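Local structure of DNA topoisomerase 2-associated protein PAT1 (4OGP) at residues L7-T12 and I52-F57; S96-T101 and L152-I157. The protein probably activates mRNA decapping and represses translation, with a C-terminal domain that takes part in recruiting decapping factors. All blocks are in the same frame, centred on the assembly; numbering follows the deposited sequence.

Contact 1. Residues L7-T12 and I52-F57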
# COMPACT_ATOMS: atom_id res chain seq x y z
N LEU A 7 24.81 -8.76 2.85
CA LEU A 7 24.71 -9.30 4.20
C LEU A 7 25.77 -8.70 5.12
O LEU A 7 25.48 -8.36 6.27
CB LEU A 7 24.80 -10.82 4.19
CG LEU A 7 23.59 -11.52 3.57
CD1 LEU A 7 23.89 -12.99 3.34
CD2 LEU A 7 22.38 -11.36 4.47
N GLU A 8 26.99 -8.58 4.61
CA GLU A 8 28.10 -7.97 5.36
C GLU A 8 27.81 -6.50 5.65
O GLU A 8 28.18 -5.96 6.70
CB GLU A 8 29.41 -8.10 4.56
CG GLU A 8 29.96 -9.52 4.46
CD GLU A 8 31.09 -9.66 3.44
OE1 GLU A 8 31.85 -10.66 3.52
OE2 GLU A 8 31.22 -8.78 2.55
N LEU A 9 27.13 -5.86 4.70
CA LEU A 9 26.75 -4.46 4.79
C LEU A 9 25.71 -4.24 5.89
O LEU A 9 25.82 -3.30 6.69
CB LEU A 9 26.17 -4.02 3.45
CG LEU A 9 26.39 -2.58 3.02
CD1 LEU A 9 26.08 -2.46 1.54
CD2 LEU A 9 25.51 -1.66 3.82
N ILE A 10 24.70 -5.09 5.91
CA ILE A 10 23.64 -5.04 6.91
C ILE A 10 24.21 -5.24 8.31
O ILE A 10 23.82 -4.55 9.26
CB ILE A 10 22.56 -6.11 6.64
CG1 ILE A 10 21.77 -5.75 5.38
CG2 ILE A 10 21.62 -6.26 7.82
CD1 ILE A 10 21.00 -6.91 4.80
N GLU A 11 25.15 -6.17 8.44
CA GLU A 11 25.83 -6.42 9.71
C GLU A 11 26.50 -5.15 10.23
O GLU A 11 26.37 -4.79 11.40
CB GLU A 11 26.87 -7.52 9.53
CG GLU A 11 26.27 -8.89 9.30
CD GLU A 11 25.54 -9.41 10.52
OE1 GLU A 11 26.17 -9.45 11.61
OE2 GLU A 11 24.34 -9.74 10.40
N THR A 12 27.20 -4.47 9.33
CA THR A 12 27.91 -3.24 9.66
C THR A 12 26.93 -2.16 10.10
O THR A 12 27.22 -1.37 10.99
CB THR A 12 28.73 -2.72 8.45
OG1 THR A 12 29.53 -3.79 7.93
CG2 THR A 12 29.62 -1.55 8.84
N ILE A 52 19.50 0.07 -1.42
CA ILE A 52 18.32 -0.45 -2.08
C ILE A 52 18.24 -1.97 -1.99
O ILE A 52 17.20 -2.53 -1.65
CB ILE A 52 18.31 0.00 -3.58
CG1 ILE A 52 18.09 1.52 -3.68
CG2 ILE A 52 17.29 -0.77 -4.38
CD1 ILE A 52 17.07 2.07 -2.68
N SER A 53 19.36 -2.63 -2.28
CA SER A 53 19.43 -4.09 -2.15
C SER A 53 19.19 -4.56 -0.71
O SER A 53 18.57 -5.59 -0.48
CB SER A 53 20.76 -4.62 -2.69
OG SER A 53 20.85 -4.46 -4.10
N MET A 54 19.68 -3.80 0.27
CA MET A 54 19.44 -4.11 1.68
C MET A 54 17.96 -4.24 2.03
O MET A 54 17.59 -5.06 2.89
CB MET A 54 20.10 -3.06 2.58
CG MET A 54 21.60 -3.22 2.73
SD MET A 54 22.20 -2.31 4.16
CE MET A 54 22.01 -0.63 3.60
N LEU A 55 17.13 -3.43 1.37
CA LEU A 55 15.69 -3.39 1.58
C LEU A 55 14.99 -4.68 1.19
O LEU A 55 13.84 -4.90 1.55
CB LEU A 55 15.06 -2.23 0.81
CG LEU A 55 15.49 -0.84 1.28
CD1 LEU A 55 14.64 0.21 0.60
CD2 LEU A 55 15.38 -0.73 2.80
N SER A 56 15.66 -5.52 0.43
CA SER A 56 15.05 -6.80 0.09
C SER A 56 15.53 -7.96 0.96
O SER A 56 15.33 -9.11 0.64
CB SER A 56 15.16 -7.08 -1.41
OG SER A 56 14.23 -6.24 -2.09
N PHE A 57 16.13 -7.62 2.10
CA PHE A 57 16.44 -8.58 3.16
C PHE A 57 15.63 -8.22 4.41
O PHE A 57 15.57 -7.05 4.80
CB PHE A 57 17.93 -8.56 3.49
CG PHE A 57 18.79 -9.14 2.40
CD1 PHE A 57 19.29 -10.43 2.51
CD2 PHE A 57 19.09 -8.40 1.28
CE1 PHE A 57 20.09 -10.97 1.51
CE2 PHE A 57 19.88 -8.93 0.27
CZ PHE A 57 20.38 -10.21 0.39
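Ile10 presses into the hollow between Met54 and Phe57, where a single branch, CG1 and its terminal CD1, meets both in turn. Its CG1 lies 3.7 Å from Met54 CG, the two side chains sliding past each other in opposite directions. With chi2 extended at 162°, the branch carries on to Phe57, where Ile10 CD1 ends 3.7 Å from Phe57 CB at the root of the ring. Both aliphatic groups meet the ring obliquely and from the same side: Ile10 CD1 stays near its base, while Leu7 reaches further out and sets CD2 3.8 Å from Phe57 CE1, crossing the phenylalanine at about a right angle. Leu7 and Ile10, one helical turn apart, thus form a shallow saddle for the aromatic side chain, and Ser53 O lies in the ring plane at its edge. Met54 supplies the opposing bump. Its sulfur sits between Leu9 and Ile10, with Leu9 CD2 within 3.4 Å of Met54 SD, and the bend at chi3 (-70°) brings Met54 CE to the same methyl. The type I turn from Met54 to Phe57, closed by Phe57 N on Met54 O, brings both side chains round to the same helix. Ile6 touches Met54 and Phe57 as well, and at the solvent side a salt bridge from Glu11 to Lys59 joins the same neighbours. This wholly apolar fit packs helix 3-25 against the turn between helices 50-54 and 58-62, with Phe57 as N-cap residue of the latter. It is helix-on-turn packing at the N-terminal end of a mainly helical ARM-repeat fold.

Contact 2. Residues S96-T101 and L152-I157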
# COMPACT_ATOMS: atom_id res chain seq x y z
N SER A 96 5.79 -8.71 -4.45
CA SER A 96 4.47 -8.17 -4.09
C SER A 96 3.44 -8.16 -5.23
O SER A 96 2.24 -8.30 -4.99
CB SER A 96 4.63 -6.74 -3.54
OG SER A 96 5.69 -6.70 -2.59
N SER A 97 3.89 -7.98 -6.46
CA SER A 97 2.97 -7.89 -7.59
C SER A 97 2.40 -9.26 -7.98
O SER A 97 3.15 -10.23 -8.09
CB SER A 97 3.67 -7.27 -8.81
OG SER A 97 2.94 -7.55 -9.99
N TYR A 98 1.09 -9.32 -8.20
CA TYR A 98 0.46 -10.55 -8.67
C TYR A 98 0.85 -10.88 -10.12
O TYR A 98 0.62 -12.00 -10.59
CB TYR A 98 -1.06 -10.47 -8.55
CG TYR A 98 -1.74 -9.51 -9.53
CD1 TYR A 98 -1.92 -9.85 -10.88
CD2 TYR A 98 -2.23 -8.28 -9.10
CE1 TYR A 98 -2.54 -8.99 -11.76
CE2 TYR A 98 -2.86 -7.41 -9.98
CZ TYR A 98 -3.01 -7.77 -11.31
OH TYR A 98 -3.63 -6.91 -12.18
N LYS A 99 1.41 -9.90 -10.82
CA LYS A 99 1.87 -10.13 -12.19
C LYS A 99 3.21 -10.86 -12.21
O LYS A 99 3.32 -11.95 -12.76
CB LYS A 99 2.00 -8.80 -12.96
CG LYS A 99 0.74 -8.39 -13.71
CD LYS A 99 1.01 -7.25 -14.70
CE LYS A 99 1.83 -7.70 -15.90
NZ LYS A 99 2.00 -6.62 -16.93
N THR A 100 4.22 -10.26 -11.60
CA THR A 100 5.53 -10.90 -11.54
C THR A 100 5.61 -12.10 -10.59
O THR A 100 6.48 -12.95 -10.77
CB THR A 100 6.65 -9.88 -11.26
OG1 THR A 100 6.29 -9.07 -10.14
CG2 THR A 100 6.84 -8.96 -12.48
N THR A 101 4.71 -12.19 -9.61
CA THR A 101 4.67 -13.34 -8.71
C THR A 101 3.24 -13.86 -8.53
O THR A 101 2.57 -13.52 -7.57
CB THR A 101 5.27 -12.99 -7.33
OG1 THR A 101 6.57 -12.41 -7.51
CG2 THR A 101 5.36 -14.22 -6.43
N LEU A 152 2.99 -0.84 -10.40
CA LEU A 152 2.95 -0.60 -8.95
C LEU A 152 1.58 -0.89 -8.34
O LEU A 152 1.48 -1.33 -7.19
CB LEU A 152 3.35 0.84 -8.62
CG LEU A 152 4.84 1.19 -8.70
CD1 LEU A 152 5.07 2.61 -8.27
CD2 LEU A 152 5.63 0.23 -7.84
N THR A 153 0.53 -0.63 -9.11
CA THR A 153 -0.84 -0.84 -8.63
C THR A 153 -1.23 -2.32 -8.59
O THR A 153 -2.28 -2.66 -8.04
CB THR A 153 -1.89 -0.03 -9.45
OG1 THR A 153 -2.03 -0.60 -10.76
CG2 THR A 153 -1.52 1.44 -9.54
N THR A 154 -0.38 -3.19 -9.16
CA THR A 154 -0.59 -4.63 -9.07
C THR A 154 0.01 -5.20 -7.78
O THR A 154 -0.03 -6.40 -7.53
CB THR A 154 -0.02 -5.41 -10.29
OG1 THR A 154 1.42 -5.44 -10.23
CG2 THR A 154 -0.46 -4.75 -11.60
N SER A 155 0.54 -4.32 -6.94
CA SER A 155 0.95 -4.73 -5.61
C SER A 155 0.22 -3.96 -4.52
O SER A 155 -0.03 -2.76 -4.63
CB SER A 155 2.46 -4.57 -5.45
OG SER A 155 2.81 -3.20 -5.32
N LYS A 156 -0.12 -4.67 -3.44
CA LYS A 156 -0.77 -4.06 -2.29
C LYS A 156 0.07 -2.90 -1.78
O LYS A 156 -0.45 -1.85 -1.38
CB LYS A 156 -0.95 -5.11 -1.19
CG LYS A 156 -1.54 -4.59 0.10
CD LYS A 156 -2.10 -5.73 0.92
CE LYS A 156 -2.41 -5.29 2.36
NZ LYS A 156 -3.35 -4.14 2.48
N ILE A 157 1.38 -3.09 -1.84
CA ILE A 157 2.33 -2.11 -1.36
C ILE A 157 2.27 -0.84 -2.19
O ILE A 157 2.19 0.26 -1.66
CB ILE A 157 3.77 -2.70 -1.36
CG1 ILE A 157 3.78 -4.05 -0.62
CG2 ILE A 157 4.75 -1.69 -0.79
CD1 ILE A 157 5.18 -4.59 -0.22
O HOH W 1 -0.79 -8.22 -5.25
O HOH W 2 1.25 -7.28 -2.25
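Ser97 and Thr154 are joined by a chain of hydroxyls: Ser97 OG donates to Thr154 OG1 over 2.6 Å, and Thr154 OG1 in turn bonds to Phe151 O. Ser97 OG stands opposite its own backbone N across the CA-CB bond (chi1 163°), which also lets it accept from Lys99 N at 2.9 Å, making an ST turn, and more weakly from Thr100 N. Replacing Ser97 with alanine would probably leave Thr154 OG1 without its donor and the amide of Lys99 without its acceptor, freeing the turn to shift. Backbone bonds run alongside. Tyr98 N donates to Thr154 O at 3.2 Å, nearly straight (160°) though tilted from the carbonyl plane, and the same oxygen receives a CA-H...O contact from Ser97 CA at 3.4 Å. Two waters complete the polar seam: one donates to both Ser96 O and Thr154 O, and the other donates to Ser96 O while accepting from Lys156 N. Apolar packing flanks these bonds. The Tyr98 ring crosses Thr154 at about a right angle, its CE2 3.5 Å from Thr154 CB, while the phenol OH is bonded to Leu207 O beyond. At the other end Ser96 CB meets Ser155 CB at 3.6 Å, and Ile157 CD1 packs close to Ser96 OG, whose bonding partner is Ile92 O. Ser155 OG is used within its own turn and helix, donating to Leu152 O and capping Gly158 N. The two backbones pass in opposite directions, the exit of helix 91-96 against the Ser155 N-cap of helix 156-170, a polar meeting of a helix end with an interhelical turn inside the ARM-repeat fold.

Overall arrangement
The two contacts follow one another along the chain and share no segment; their centres are 23 Å apart and their nearest atoms about 9 Å. Both are largely buried, but contact 1 lies towards one end of the molecule, 23 Å from the centre of the chain, whereas contact 2 is 10 Å from it. Their chemistry differs accordingly in kind: contact 1 is side-chain packing of a helix on a turn, while contact 2 joins a helix exit and its loop to a turn between two helices through hydroxyls, backbone groups and bridging waters. Helix 91-96 links the two: Ile92 N bonds weakly to Ser56 OG, and the helix ends where contact 2 begins.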